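Glutathione S-transferase (Rhodospirillum rubrum F11, PDB 4O7H) probably catalyses the conjugation of reduced glutathione to electrophilic compounds, joining them through the glutathione sulfur. Local coordinates at residues 14-19 and 66-71; 104-109 and 135-140; 113-118 and 209-214. All blocks are in the same frame, centred on the assembly; numbering follows the deposited sequence.

In the fold
Contact 1 pairs two helices of the thioredoxin-like N-terminal domain, whereas contacts 2 and 3 both build on helix 85-119 of the helical part that follows. Contact 2 joins that helix to helix 127-150; contact 3 lays the loop after helix 201-205 against its later turns. The centres of contacts 2 and 3 are about 18 Å apart. Contact 1 lies across the chain's centre from both, about 23 Å from contact 2 and 25 Å from contact 3 between centres, with nearest atoms about 9 Å and 7 Å apart. In glutathione S-transferases the substrate cleft runs between the two domains, and the start of helix 11-22, which carries 14-19, usually borders the glutathione site.

Contact 1 (14-19 and 66-71)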
ATOM      1  N   ARG A  14       7.389   2.191  12.502  1.00  8.92           N
ATOM      2  CA  ARG A  14       8.064   3.442  12.829  1.00  8.80           C
ATOM      3  C   ARG A  14       7.161   4.609  12.546  1.00  9.52           C
ATOM      4  O   ARG A  14       7.039   5.540  13.364  1.00  9.00           O
ATOM      5  CB  ARG A  14       9.389   3.567  12.090  1.00  9.13           C
ATOM      6  CG  ARG A  14      10.508   2.636  12.573  1.00  9.25           C
ATOM      7  CD  ARG A  14      11.867   2.942  11.901  1.00  9.88           C
ATOM      8  NE  ARG A  14      12.878   2.130  12.574  1.00 11.68           N
ATOM      9  CZ  ARG A  14      14.095   2.532  12.917  1.00 11.96           C
ATOM     10  NH1 ARG A  14      14.564   3.701  12.543  1.00 12.02           N
ATOM     11  NH2 ARG A  14      14.847   1.722  13.655  1.00 12.13           N
ATOM     12  N   LYS A  15       6.545   4.606  11.373  1.00  9.44           N
ATOM     13  CA  LYS A  15       5.636   5.689  11.008  1.00 10.33           C
ATOM     14  C   LYS A  15       4.520   5.904  12.008  1.00  9.31           C
ATOM     15  O   LYS A  15       4.205   7.027  12.389  1.00  8.53           O
ATOM     16  CB  LYS A  15       5.069   5.514   9.594  1.00 12.94           C
ATOM     17  CG  LYS A  15       3.800   6.349   9.405  1.00 15.64           C
ATOM     18  CD  LYS A  15       3.457   6.555   7.991  1.00 19.63           C
ATOM     19  CE  LYS A  15       3.117   5.296   7.310  1.00 19.15           C
ATOM     20  NZ  LYS A  15       2.726   5.677   5.930  1.00 21.54           N
ATOM     21  N   VAL A  16       3.883   4.826  12.463  1.00  8.34           N
ATOM     22  CA  VAL A  16       2.814   4.959  13.427  1.00  8.49           C
ATOM     23  C   VAL A  16       3.320   5.512  14.776  1.00  9.00           C
ATOM     24  O   VAL A  16       2.686   6.369  15.375  1.00  9.15           O
ATOM     25  CB  VAL A  16       2.044   3.636  13.574  1.00  8.40           C
ATOM     26  CG1 VAL A  16       0.991   3.742  14.669  1.00  8.47           C
ATOM     27  CG2 VAL A  16       1.298   3.265  12.275  1.00  9.03           C
ATOM     28  N   ARG A  17       4.498   5.084  15.211  1.00  8.65           N
ATOM     29  CA  ARG A  17       5.067   5.600  16.407  1.00  9.70           C
ATOM     30  C   ARG A  17       5.269   7.128  16.302  1.00  8.53           C
ATOM     31  O   ARG A  17       4.958   7.870  17.234  1.00  8.91           O
ATOM     32  CB  ARG A  17       6.428   4.975  16.748  1.00 10.88           C
ATOM     33  CG  ARG A  17       6.362   3.504  17.092  1.00 11.13           C
ATOM     34  CD  ARG A  17       7.709   3.040  17.578  1.00 13.79           C
ATOM     35  NE  ARG A  17       7.922   3.478  18.967  1.00 14.12           N
ATOM     36  CZ  ARG A  17       9.033   3.178  19.649  1.00 14.39           C
ATOM     37  NH1 ARG A  17      10.013   2.511  19.060  1.00 16.15           N
ATOM     38  NH2 ARG A  17       9.134   3.501  20.938  1.00 16.68           N
ATOM     39  N   VAL A  18       5.845   7.572  15.201  1.00  8.76           N
ATOM     40  CA  VAL A  18       6.028   9.015  14.967  1.00  8.70           C
ATOM     41  C   VAL A  18       4.687   9.734  14.940  1.00  9.45           C
ATOM     42  O   VAL A  18       4.523  10.823  15.565  1.00  9.19           O
ATOM     43  CB  VAL A  18       6.885   9.283  13.729  1.00  8.90           C
ATOM     44  CG1 VAL A  18       6.941  10.801  13.435  1.00  8.71           C
ATOM     45  CG2 VAL A  18       8.273   8.657  13.861  1.00  9.50           C
ATOM     46  N   ALA A  19       3.699   9.152  14.263  1.00  8.77           N
ATOM     47  CA  ALA A  19       2.358   9.759  14.171  1.00  9.56           C
ATOM     48  C   ALA A  19       1.687   9.900  15.549  1.00  9.73           C
ATOM     49  O   ALA A  19       1.115  10.929  15.873  1.00 11.09           O
ATOM     50  CB  ALA A  19       1.488   8.937  13.228  1.00  9.50           C
ATOM     51  N   ALA A  66      -4.352   1.898   7.454  1.00 10.10           N
ATOM     52  CA  ALA A  66      -5.587   1.905   8.207  1.00 10.05           C
ATOM     53  C   ALA A  66      -5.444   2.619   9.544  1.00  9.73           C
ATOM     54  O   ALA A  66      -6.307   3.395   9.956  1.00  9.52           O
ATOM     55  CB  ALA A  66      -6.057   0.492   8.471  1.00 10.15           C
ATOM     56  N   ILE A  67      -4.330   2.369  10.238  1.00  9.05           N
ATOM     57  CA  ILE A  67      -4.071   3.056  11.518  1.00  9.15           C
ATOM     58  C   ILE A  67      -3.932   4.563  11.317  1.00  9.26           C
ATOM     59  O   ILE A  67      -4.532   5.340  12.045  1.00 10.85           O
ATOM     60  CB  ILE A  67      -2.830   2.490  12.252  1.00  9.42           C
ATOM     61  CG1 ILE A  67      -3.097   1.041  12.700  1.00  9.67           C
ATOM     62  CG2 ILE A  67      -2.474   3.379  13.413  1.00  9.18           C
ATOM     63  CD1 ILE A  67      -1.819   0.308  13.075  1.00 10.34           C
ATOM     64  N   CYS A  68      -3.167   4.983  10.320  1.00 10.07           N
ATOM     65  CA  CYS A  68      -2.986   6.414  10.049  1.00 10.39           C
ATOM     66  C   CYS A  68      -4.281   7.115   9.709  1.00 11.64           C
ATOM     67  O   CYS A  68      -4.566   8.220  10.234  1.00 10.56           O
ATOM     68  CB  CYS A  68      -1.928   6.610   8.986  1.00 11.41           C
ATOM     69  SG  CYS A  68      -0.246   6.247   9.587  1.00 12.68           S
ATOM     70  N   GLU A  69      -5.125   6.476   8.911  1.00 10.23           N
ATOM     71  CA  GLU A  69      -6.394   7.108   8.554  1.00 10.87           C
ATOM     72  C   GLU A  69      -7.320   7.122   9.771  1.00 11.19           C
ATOM     73  O   GLU A  69      -8.008   8.119  10.008  1.00 13.11           O
ATOM     74  CB  GLU A  69      -7.049   6.378   7.406  1.00 11.45           C
ATOM     75  CG  GLU A  69      -6.267   6.424   6.112  1.00 11.42           C
ATOM     76  CD  GLU A  69      -6.266   7.799   5.478  1.00 13.07           C
ATOM     77  OE1 GLU A  69      -7.179   8.601   5.730  1.00 13.29           O
ATOM     78  OE2 GLU A  69      -5.314   8.037   4.730  1.00 18.82           O
ATOM     79  N   TYR A  70      -7.292   6.057  10.574  1.00 10.83           N
ATOM     80  CA  TYR A  70      -8.061   5.982  11.811  1.00 11.19           C
ATOM     81  C   TYR A  70      -7.604   7.095  12.740  1.00 11.20           C
ATOM     82  O   TYR A  70      -8.449   7.796  13.348  1.00 11.69           O
ATOM     83  CB  TYR A  70      -7.827   4.632  12.475  1.00 11.96           C
ATOM     84  CG  TYR A  70      -8.327   4.554  13.895  1.00 11.75           C
ATOM     85  CD1 TYR A  70      -9.657   4.247  14.174  1.00 12.50           C
ATOM     86  CD2 TYR A  70      -7.460   4.779  14.955  1.00 11.46           C
ATOM     87  CE1 TYR A  70     -10.120   4.160  15.512  1.00 12.79           C
ATOM     88  CE2 TYR A  70      -7.933   4.702  16.282  1.00 12.08           C
ATOM     89  CZ  TYR A  70      -9.235   4.419  16.540  1.00 13.56           C
ATOM     90  OH  TYR A  70      -9.702   4.360  17.877  1.00 14.90           O
ATOM     91  N   LEU A  71      -6.306   7.290  12.899  1.00 11.00           N
ATOM     92  CA  LEU A  71      -5.825   8.362  13.814  1.00 11.96           C
ATOM     93  C   LEU A  71      -6.328   9.739  13.382  1.00 13.95           C
ATOM     94  O   LEU A  71      -6.688  10.570  14.239  1.00 13.51           O
ATOM     95  CB  LEU A  71      -4.315   8.366  13.993  1.00 11.97           C
ATOM     96  CG  LEU A  71      -3.692   7.146  14.644  1.00 12.20           C
ATOM     97  CD1 LEU A  71      -2.182   7.280  14.588  1.00 12.31           C
ATOM     98  CD2 LEU A  71      -4.231   6.933  16.081  1.00 12.98           C
TER
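Val16 presents both of its branches to the 66-71 helix, where Ile67 and Cys68 receive them. Val16 CG1 comes within 3.7 Å of Ile67 CG2, and Val16 CG2 lies 3.9 Å from the same Ile67 CG2, so a single methyl touches both valine branches. The two side chains cross at about a right angle. Ile67 can offer this methyl because its CG1 is turned beside the backbone N (chi1 -66°), which leaves CG2 anti to that N and directed at the valine. Val16 CG2 is also 4.3 Å from Cys68 SG, a looser contact made by the same branch.

Segments 14-19 and 66-71 run nearly parallel, 14° apart, with axes 10.4 Å from each other, and the approach is closest at Val16 and Cys68, whose CA atoms are 6.9 Å apart. This is the helix pair of the thioredoxin-like fold: helix 11-22 belongs to the beta-alpha-beta unit begun by strand 3-6, and helix 64-74 follows the antiparallel strands 52-54 and 60-62. Val16 also touches Leu4 of strand 3-6, while Cys68 and Ala19 both reach Tyr161 of helix 161-175.

The sulfur of Cys68 rests against the aliphatic part of Lys15, with Lys15 CD 4.0 Å from SG and CG and CE scarcely farther. The lysine chain bends at chi3 (65°), and its NZ forms a salt bridge with Asp99 and a hydrogen bond with Thr165, so the ammonium is satisfied beyond the helix pair. One turn on, Ala19 CB meets Leu71 CD1 at 4.3 Å.

Contact 2 (104-109 and 135-140); sequences REVTEP and ANVHTH
Glu105 and His140 share the same first torsion, chi1 -67°, which sets each CG anti to its carbonyl carbon; beyond CG the glutamate chain stays extended and carries its carboxylate to the histidine. His140 NE2 donates to Glu105 OE1 at 2.8 Å, meeting the oxygen on its anti side and somewhat out of the carboxylate plane, while OE1 lies near the plane of the ring. Glu105 OE2 forms a salt bridge with Lys101, and His140 ND1 is hydrogen-bonded to Trp97 NE1. A phenylalanine in place of His140 would probably leave Glu105 OE1 without this N-H and Trp97 NE1 without its acceptor.

Segments 104-109 and 135-140, on helices 85-119 and 127-150 of the helical C-terminal domain, cross at 131°, with axes 8.6 Å apart. Helix 85-119 has a wider pi-type turn at 104-107 and kinks at Pro109, whose N has no hydrogen to give to Glu105 O. Asn136 ND2 supplies one instead, at 3.1 Å from Glu105 O and nearly straight (173°), with the acceptor in the amide plane.

Val106 lies against the first turn of 135-140. Its CG2 lies 3.7 Å from Val137 N and 3.8 Å from Asn136 CB, and also approaches His140 CD2. Val106 CG1 reaches Val137 CB at 4.0 Å, the two valines crossing at about a right angle.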
ATOM      1  N   ARG A 104       9.909  -0.811  -2.303  1.00 14.86           N
ATOM      2  CA  ARG A 104      10.288  -1.944  -3.144  1.00 17.58           C
ATOM      3  C   ARG A 104      11.709  -1.817  -3.666  1.00 16.96           C
ATOM      4  O   ARG A 104      12.400  -2.839  -3.809  1.00 18.07           O
ATOM      5  CB  ARG A 104       9.274  -2.130  -4.312  1.00 20.32           C
ATOM      6  CG  ARG A 104       7.921  -2.615  -3.794  1.00 26.94           C
ATOM      7  CD  ARG A 104       7.881  -4.055  -3.215  1.00 31.41           C
ATOM      8  NE  ARG A 104       8.138  -5.084  -4.246  1.00 36.18           N
ATOM      9  CZ  ARG A 104       7.208  -5.573  -5.073  1.00 38.69           C
ATOM     10  NH1 ARG A 104       5.952  -5.167  -4.978  1.00 38.26           N
ATOM     11  NH2 ARG A 104       7.539  -6.475  -5.985  1.00 43.06           N
ATOM     12  N   GLU A 105      12.133  -0.598  -3.965  1.00 15.64           N
ATOM     13  CA  GLU A 105      13.391  -0.341  -4.639  1.00 15.50           C
ATOM     14  C   GLU A 105      14.573  -0.227  -3.675  1.00 15.98           C
ATOM     15  O   GLU A 105      15.729  -0.415  -4.084  1.00 17.74           O
ATOM     16  CB  GLU A 105      13.304   0.942  -5.464  1.00 16.24           C
ATOM     17  CG  GLU A 105      12.349   0.830  -6.656  1.00 16.58           C
ATOM     18  CD  GLU A 105      12.180   2.092  -7.498  1.00 18.22           C
ATOM     19  OE1 GLU A 105      12.733   3.162  -7.198  1.00 18.17           O
ATOM     20  OE2 GLU A 105      11.478   2.014  -8.546  1.00 19.83           O
ATOM     21  N   VAL A 106      14.297   0.119  -2.420  1.00 14.59           N
ATOM     22  CA  VAL A 106      15.347   0.454  -1.453  1.00 13.15           C
ATOM     23  C   VAL A 106      15.165  -0.258  -0.095  1.00 13.71           C
ATOM     24  O   VAL A 106      15.997  -1.020   0.379  1.00 13.87           O
ATOM     25  CB  VAL A 106      15.412   1.992  -1.262  1.00 12.88           C
ATOM     26  CG1 VAL A 106      16.559   2.330  -0.317  1.00 13.25           C
ATOM     27  CG2 VAL A 106      15.536   2.785  -2.573  1.00 13.19           C
ATOM     28  N   THR A 107      14.064   0.029   0.602  1.00 12.46           N
ATOM     29  CA  THR A 107      13.873  -0.498   1.925  1.00 12.84           C
ATOM     30  C   THR A 107      13.854  -2.020   2.025  1.00 14.71           C
ATOM     31  O   THR A 107      14.574  -2.626   2.843  1.00 14.69           O
ATOM     32  CB  THR A 107      12.568   0.036   2.539  1.00 13.29           C
ATOM     33  OG1 THR A 107      12.522   1.453   2.323  1.00 12.11           O
ATOM     34  CG2 THR A 107      12.572  -0.255   4.044  1.00 14.26           C
ATOM     35  N   GLU A 108      13.046  -2.662   1.182  1.00 15.49           N
ATOM     36  CA  GLU A 108      12.963  -4.113   1.222  1.00 17.91           C
ATOM     37  C   GLU A 108      14.307  -4.782   1.040  1.00 17.37           C
ATOM     38  O   GLU A 108      14.675  -5.564   1.893  1.00 17.18           O
ATOM     39  CB  GLU A 108      11.978  -4.672   0.198  1.00 19.87           C
ATOM     40  CG  GLU A 108      10.570  -4.638   0.698  1.00 23.29           C
ATOM     41  CD  GLU A 108       9.568  -5.333  -0.222  1.00 26.74           C
ATOM     42  OE1 GLU A 108       9.926  -5.755  -1.330  1.00 28.67           O
ATOM     43  OE2 GLU A 108       8.414  -5.412   0.197  1.00 30.94           O
ATOM     44  N   PRO A 109      15.033  -4.471  -0.043  1.00 17.22           N
ATOM     45  CA  PRO A 109      16.313  -5.177  -0.157  1.00 19.70           C
ATOM     46  C   PRO A 109      17.323  -4.819   0.944  1.00 19.57           C
ATOM     47  O   PRO A 109      17.981  -5.691   1.492  1.00 19.76           O
ATOM     48  CB  PRO A 109      16.817  -4.763  -1.506  1.00 19.66           C
ATOM     49  CG  PRO A 109      16.094  -3.513  -1.881  1.00 20.25           C
ATOM     50  CD  PRO A 109      14.742  -3.711  -1.256  1.00 19.06           C
ATOM     51  N   ALA A 135      21.933   2.013  -5.247  1.00 21.64           N
ATOM     52  CA  ALA A 135      21.851   2.865  -6.433  1.00 21.22           C
ATOM     53  C   ALA A 135      20.522   3.611  -6.493  1.00 19.71           C
ATOM     54  O   ALA A 135      20.469   4.780  -6.841  1.00 19.54           O
ATOM     55  CB  ALA A 135      22.048   2.027  -7.680  1.00 23.40           C
ATOM     56  N   ASN A 136      19.450   2.913  -6.135  1.00 21.86           N
ATOM     57  CA  ASN A 136      18.089   3.425  -6.255  1.00 20.27           C
ATOM     58  C   ASN A 136      17.796   4.509  -5.250  1.00 17.34           C
ATOM     59  O   ASN A 136      17.015   5.415  -5.515  1.00 18.68           O
ATOM     60  CB  ASN A 136      17.088   2.277  -6.044  1.00 20.96           C
ATOM     61  CG  ASN A 136      17.023   1.323  -7.231  1.00 21.27           C
ATOM     62  OD1 ASN A 136      17.397   1.696  -8.339  1.00 26.01           O
ATOM     63  ND2 ASN A 136      16.568   0.139  -7.006  1.00 20.55           N
ATOM     64  N   VAL A 137      18.476   4.498  -4.114  1.00 15.64           N
ATOM     65  CA  VAL A 137      18.189   5.542  -3.103  1.00 14.76           C
ATOM     66  C   VAL A 137      18.571   6.925  -3.637  1.00 16.12           C
ATOM     67  O   VAL A 137      17.963   7.914  -3.297  1.00 15.02           O
ATOM     68  CB  VAL A 137      18.831   5.260  -1.718  1.00 15.73           C
ATOM     69  CG1 VAL A 137      20.310   5.506  -1.699  1.00 16.90           C
ATOM     70  CG2 VAL A 137      18.162   6.136  -0.646  1.00 14.71           C
ATOM     71  N   HIS A 138      19.554   6.998  -4.535  1.00 16.26           N
ATOM     72  CA  HIS A 138      19.870   8.294  -5.129  1.00 18.59           C
ATOM     73  C   HIS A 138      18.672   8.967  -5.865  1.00 16.11           C
ATOM     74  O   HIS A 138      18.472  10.162  -5.746  1.00 16.58           O
ATOM     75  CB  HIS A 138      21.027   8.142  -6.114  1.00 20.31           C
ATOM     76  CG  HIS A 138      22.355   7.972  -5.463  1.00 20.56           C
ATOM     77  ND1 HIS A 138      23.126   9.032  -5.050  1.00 20.71           N
ATOM     78  CD2 HIS A 138      23.054   6.857  -5.160  1.00 20.98           C
ATOM     79  CE1 HIS A 138      24.241   8.580  -4.517  1.00 21.32           C
ATOM     80  NE2 HIS A 138      24.219   7.266  -4.561  1.00 22.18           N
ATOM     81  N   THR A 139      17.928   8.211  -6.656  1.00 17.37           N
ATOM     82  CA  THR A 139      16.805   8.759  -7.425  1.00 17.11           C
ATOM     83  C   THR A 139      15.761   9.333  -6.486  1.00 14.80           C
ATOM     84  O   THR A 139      15.206  10.407  -6.719  1.00 15.90           O
ATOM     85  CB  THR A 139      16.154   7.664  -8.270  1.00 20.93           C
ATOM     86  OG1 THR A 139      17.180   6.936  -8.981  1.00 25.97           O
ATOM     87  CG2 THR A 139      15.176   8.242  -9.226  1.00 21.20           C
ATOM     88  N   HIS A 140      15.525   8.604  -5.396  1.00 14.27           N
ATOM     89  CA  HIS A 140      14.584   9.091  -4.373  1.00 13.77           C
ATOM     90  C   HIS A 140      15.027  10.325  -3.631  1.00 13.02           C
ATOM     91  O   HIS A 140      14.208  11.209  -3.335  1.00 13.81           O
ATOM     92  CB  HIS A 140      14.243   7.978  -3.407  1.00 13.03           C
ATOM     93  CG  HIS A 140      13.467   6.900  -4.066  1.00 13.78           C
ATOM     94  ND1 HIS A 140      12.093   6.960  -4.200  1.00 13.68           N
ATOM     95  CD2 HIS A 140      13.866   5.763  -4.683  1.00 13.53           C
ATOM     96  CE1 HIS A 140      11.684   5.910  -4.893  1.00 13.86           C
ATOM     97  NE2 HIS A 140      12.740   5.183  -5.219  1.00 14.46           N
TER

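Contact 3 (113-118 and 209-214)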
ATOM      1  N   GLU A 113      18.473  -7.640   3.722  1.00 23.30           N
ATOM      2  CA  GLU A 113      19.823  -8.163   3.530  1.00 23.44           C
ATOM      3  C   GLU A 113      20.782  -7.734   4.620  1.00 27.32           C
ATOM      4  O   GLU A 113      21.633  -8.527   5.061  1.00 28.14           O
ATOM      5  CB  GLU A 113      20.363  -7.779   2.159  1.00 23.89           C
ATOM      6  CG  GLU A 113      19.539  -8.302   0.981  1.00 25.80           C
ATOM      7  CD  GLU A 113      19.345  -9.803   1.015  1.00 27.17           C
ATOM      8  OE1 GLU A 113      20.296 -10.533   1.410  1.00 29.41           O
ATOM      9  OE2 GLU A 113      18.248 -10.272   0.653  1.00 29.43           O
ATOM     10  N   LYS A 114      20.655  -6.504   5.091  1.00 24.53           N
ATOM     11  CA  LYS A 114      21.617  -5.982   6.067  1.00 24.11           C
ATOM     12  C   LYS A 114      21.169  -5.963   7.503  1.00 23.68           C
ATOM     13  O   LYS A 114      22.006  -5.907   8.417  1.00 22.76           O
ATOM     14  CB  LYS A 114      22.046  -4.583   5.651  1.00 25.03           C
ATOM     15  CG  LYS A 114      22.767  -4.652   4.322  1.00 27.93           C
ATOM     16  CD  LYS A 114      23.378  -3.346   3.947  1.00 29.35           C
ATOM     17  CE  LYS A 114      24.551  -3.022   4.840  1.00 29.45           C
ATOM     18  NZ  LYS A 114      25.254  -1.844   4.271  1.00 29.34           N
ATOM     19  N   LEU A 115      19.855  -5.983   7.740  1.00 19.48           N
ATOM     20  CA  LEU A 115      19.371  -5.896   9.069  1.00 19.56           C
ATOM     21  C   LEU A 115      18.683  -7.179   9.500  1.00 22.51           C
ATOM     22  O   LEU A 115      19.086  -7.786  10.505  1.00 23.25           O
ATOM     23  CB  LEU A 115      18.443  -4.692   9.216  1.00 18.90           C
ATOM     24  CG  LEU A 115      19.102  -3.369   8.875  1.00 18.39           C
ATOM     25  CD1 LEU A 115      18.131  -2.218   9.095  1.00 18.52           C
ATOM     26  CD2 LEU A 115      20.378  -3.169   9.703  1.00 18.56           C
ATOM     27  N   LEU A 116      17.644  -7.594   8.782  1.00 22.23           N
ATOM     28  CA  LEU A 116      16.883  -8.752   9.201  1.00 24.39           C
ATOM     29  C   LEU A 116      17.772  -9.998   9.204  1.00 25.73           C
ATOM     30  O   LEU A 116      17.714 -10.774  10.135  1.00 25.19           O
ATOM     31  CB  LEU A 116      15.641  -8.994   8.317  1.00 24.90           C
ATOM     32  CG  LEU A 116      14.844 -10.226   8.799  1.00 26.68           C
ATOM     33  CD1 LEU A 116      14.318 -10.055  10.220  1.00 26.95           C
ATOM     34  CD2 LEU A 116      13.714 -10.570   7.841  1.00 27.38           C
ATOM     35  N   LYS A 117      18.611 -10.151   8.190  1.00 26.50           N
ATOM     36  CA  LYS A 117      19.391 -11.389   8.106  1.00 30.82           C
ATOM     37  C   LYS A 117      20.322 -11.539   9.267  1.00 32.19           C
ATOM     38  O   LYS A 117      20.587 -12.663   9.704  1.00 35.54           O
ATOM     39  CB  LYS A 117      20.158 -11.484   6.807  1.00 29.08           C
ATOM     40  CG  LYS A 117      19.283 -12.016   5.691  1.00 33.78           C
ATOM     41  CD  LYS A 117      20.086 -12.676   4.590  1.00 34.54           C
ATOM     42  CE  LYS A 117      19.467 -12.352   3.250  1.00 36.19           C
ATOM     43  NZ  LYS A 117      19.973 -13.154   2.106  1.00 34.72           N
ATOM     44  N   ARG A 118      20.815 -10.423   9.783  1.00 30.44           N
ATOM     45  CA  ARG A 118      21.693 -10.475  10.934  1.00 32.47           C
ATOM     46  C   ARG A 118      20.911 -10.744  12.205  1.00 34.04           C
ATOM     47  O   ARG A 118      21.394 -11.419  13.120  1.00 32.17           O
ATOM     48  CB  ARG A 118      22.501  -9.191  11.037  1.00 34.07           C
ATOM     49  CG  ARG A 118      23.495  -9.014   9.900  1.00 36.00           C
ATOM     50  CD  ARG A 118      24.350  -7.791  10.139  1.00 37.92           C
ATOM     51  NE  ARG A 118      24.920  -7.769  11.488  1.00 39.30           N
ATOM     52  CZ  ARG A 118      25.589  -6.731  11.986  1.00 38.97           C
ATOM     53  NH1 ARG A 118      25.786  -5.657  11.244  1.00 37.47           N
ATOM     54  NH2 ARG A 118      26.074  -6.774  13.219  1.00 41.25           N
ATOM     55  N   SER A 209      19.165  -5.323  18.193  1.00 28.59           N
ATOM     56  CA  SER A 209      20.263  -6.267  18.370  1.00 31.36           C
ATOM     57  C   SER A 209      20.322  -7.242  17.195  1.00 30.32           C
ATOM     58  O   SER A 209      19.286  -7.702  16.710  1.00 28.87           O
ATOM     59  CB  SER A 209      20.060  -7.014  19.683  1.00 34.61           C
ATOM     60  OG  SER A 209      21.060  -8.010  19.833  1.00 42.10           O
ATOM     61  N   PRO A 210      21.528  -7.576  16.720  1.00 30.18           N
ATOM     62  CA  PRO A 210      22.849  -7.205  17.198  1.00 31.58           C
ATOM     63  C   PRO A 210      23.504  -6.130  16.327  1.00 32.22           C
ATOM     64  O   PRO A 210      24.740  -6.084  16.207  1.00 30.06           O
ATOM     65  CB  PRO A 210      23.623  -8.512  17.006  1.00 32.21           C
ATOM     66  CG  PRO A 210      23.103  -9.011  15.702  1.00 32.14           C
ATOM     67  CD  PRO A 210      21.625  -8.639  15.704  1.00 31.17           C
ATOM     68  N   ILE A 211      22.698  -5.315  15.651  1.00 27.66           N
ATOM     69  CA  ILE A 211      23.284  -4.368  14.718  1.00 25.38           C
ATOM     70  C   ILE A 211      23.545  -3.017  15.409  1.00 23.31           C
ATOM     71  O   ILE A 211      22.671  -2.454  16.062  1.00 22.65           O
ATOM     72  CB  ILE A 211      22.401  -4.153  13.473  1.00 25.20           C
ATOM     73  CG1 ILE A 211      22.127  -5.485  12.762  1.00 26.53           C
ATOM     74  CG2 ILE A 211      23.073  -3.199  12.511  1.00 24.51           C
ATOM     75  CD1 ILE A 211      20.725  -6.008  12.953  1.00 28.13           C
ATOM     76  N   ARG A 212      24.777  -2.540  15.318  1.00 23.90           N
ATOM     77  CA  ARG A 212      25.133  -1.251  15.910  1.00 23.73           C
ATOM     78  C   ARG A 212      24.843  -0.224  14.822  1.00 21.20           C
ATOM     79  O   ARG A 212      25.281  -0.427  13.712  1.00 19.37           O
ATOM     80  CB  ARG A 212      26.632  -1.247  16.264  1.00 24.99           C
ATOM     81  CG  ARG A 212      26.989  -2.235  17.376  1.00 28.13           C
ATOM     82  N   PRO A 213      24.030   0.824  15.098  1.00 21.86           N
ATOM     83  CA  PRO A 213      23.865   1.760  13.986  1.00 19.43           C
ATOM     84  C   PRO A 213      25.144   2.576  13.816  1.00 17.92           C
ATOM     85  O   PRO A 213      26.041   2.522  14.678  1.00 18.06           O
ATOM     86  CB  PRO A 213      22.730   2.684  14.449  1.00 20.88           C
ATOM     87  CG  PRO A 213      22.807   2.639  15.917  1.00 21.57           C
ATOM     88  CD  PRO A 213      23.261   1.250  16.279  1.00 22.53           C
ATOM     89  N   PRO A 214      25.227   3.289  12.705  1.00 15.46           N
ATOM     90  CA  PRO A 214      26.404   4.114  12.483  1.00 15.20           C
ATOM     91  C   PRO A 214      26.537   5.234  13.462  1.00 13.82           C
ATOM     92  O   PRO A 214      25.558   5.650  14.099  1.00 13.73           O
ATOM     93  CB  PRO A 214      26.219   4.662  11.065  1.00 15.96           C
ATOM     94  CG  PRO A 214      24.859   4.354  10.678  1.00 17.71           C
ATOM     95  CD  PRO A 214      24.315   3.301  11.545  1.00 16.21           C
TER
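Leu115 O is approached from two segments: Arg118 N makes a weak backbone hydrogen bond to it at 3.2 Å, and Ile211 CD1 lies 3.4 Å from it in van der Waals contact. The carbonyl belongs to helix 85-119, the long helix of the helical C-terminal domain of this transferase, just where a wider pi-type turn (113-116) interrupts its regular spiral. The partner is an irregular loop near the chain's end, entered through a cis peptide bond before Pro210.

Ile211 and Arg118 bury equal areas and carry the contact between them; the isoleucine is the buried one of the two. Its chi2 of 106° lies away from a staggered value, a sign of mild strain, and places CD1 over the Leu115 carbonyl oxygen. Ile211 CG2 packs against Leu115 CD2 at 3.9 Å, the two side chains crossing at about a right angle. Leu115 also touches Leu9 and Tyr175, and Tyr175 OH is hydrogen-bonded to Ile211 O, which ties the loop to helix 161-175 as well.

Arg118 covers the isoleucine from the solvent side. Its chain bends at chi3 (50°), which turns NE back toward the loop, and the guanidinium lies with one face over Ile211: CG1 sits 3.7 Å from the plane, above its centre. Such a methylene under a flat cation is an apolar contact; the N-H groups lie in the plane of the guanidinium and do not point at it. The side chains of Arg118 and Ile211 cross obliquely, and Ile211 CG2 is 3.9 Å from Arg118 NH1.

Pro210 borders the same arginine, its ring CD 3.8 Å from Arg118 O. Arg118 NH2 comes to 3.3 Å from Pro210 O, but at an angle too poor for a hydrogen bond.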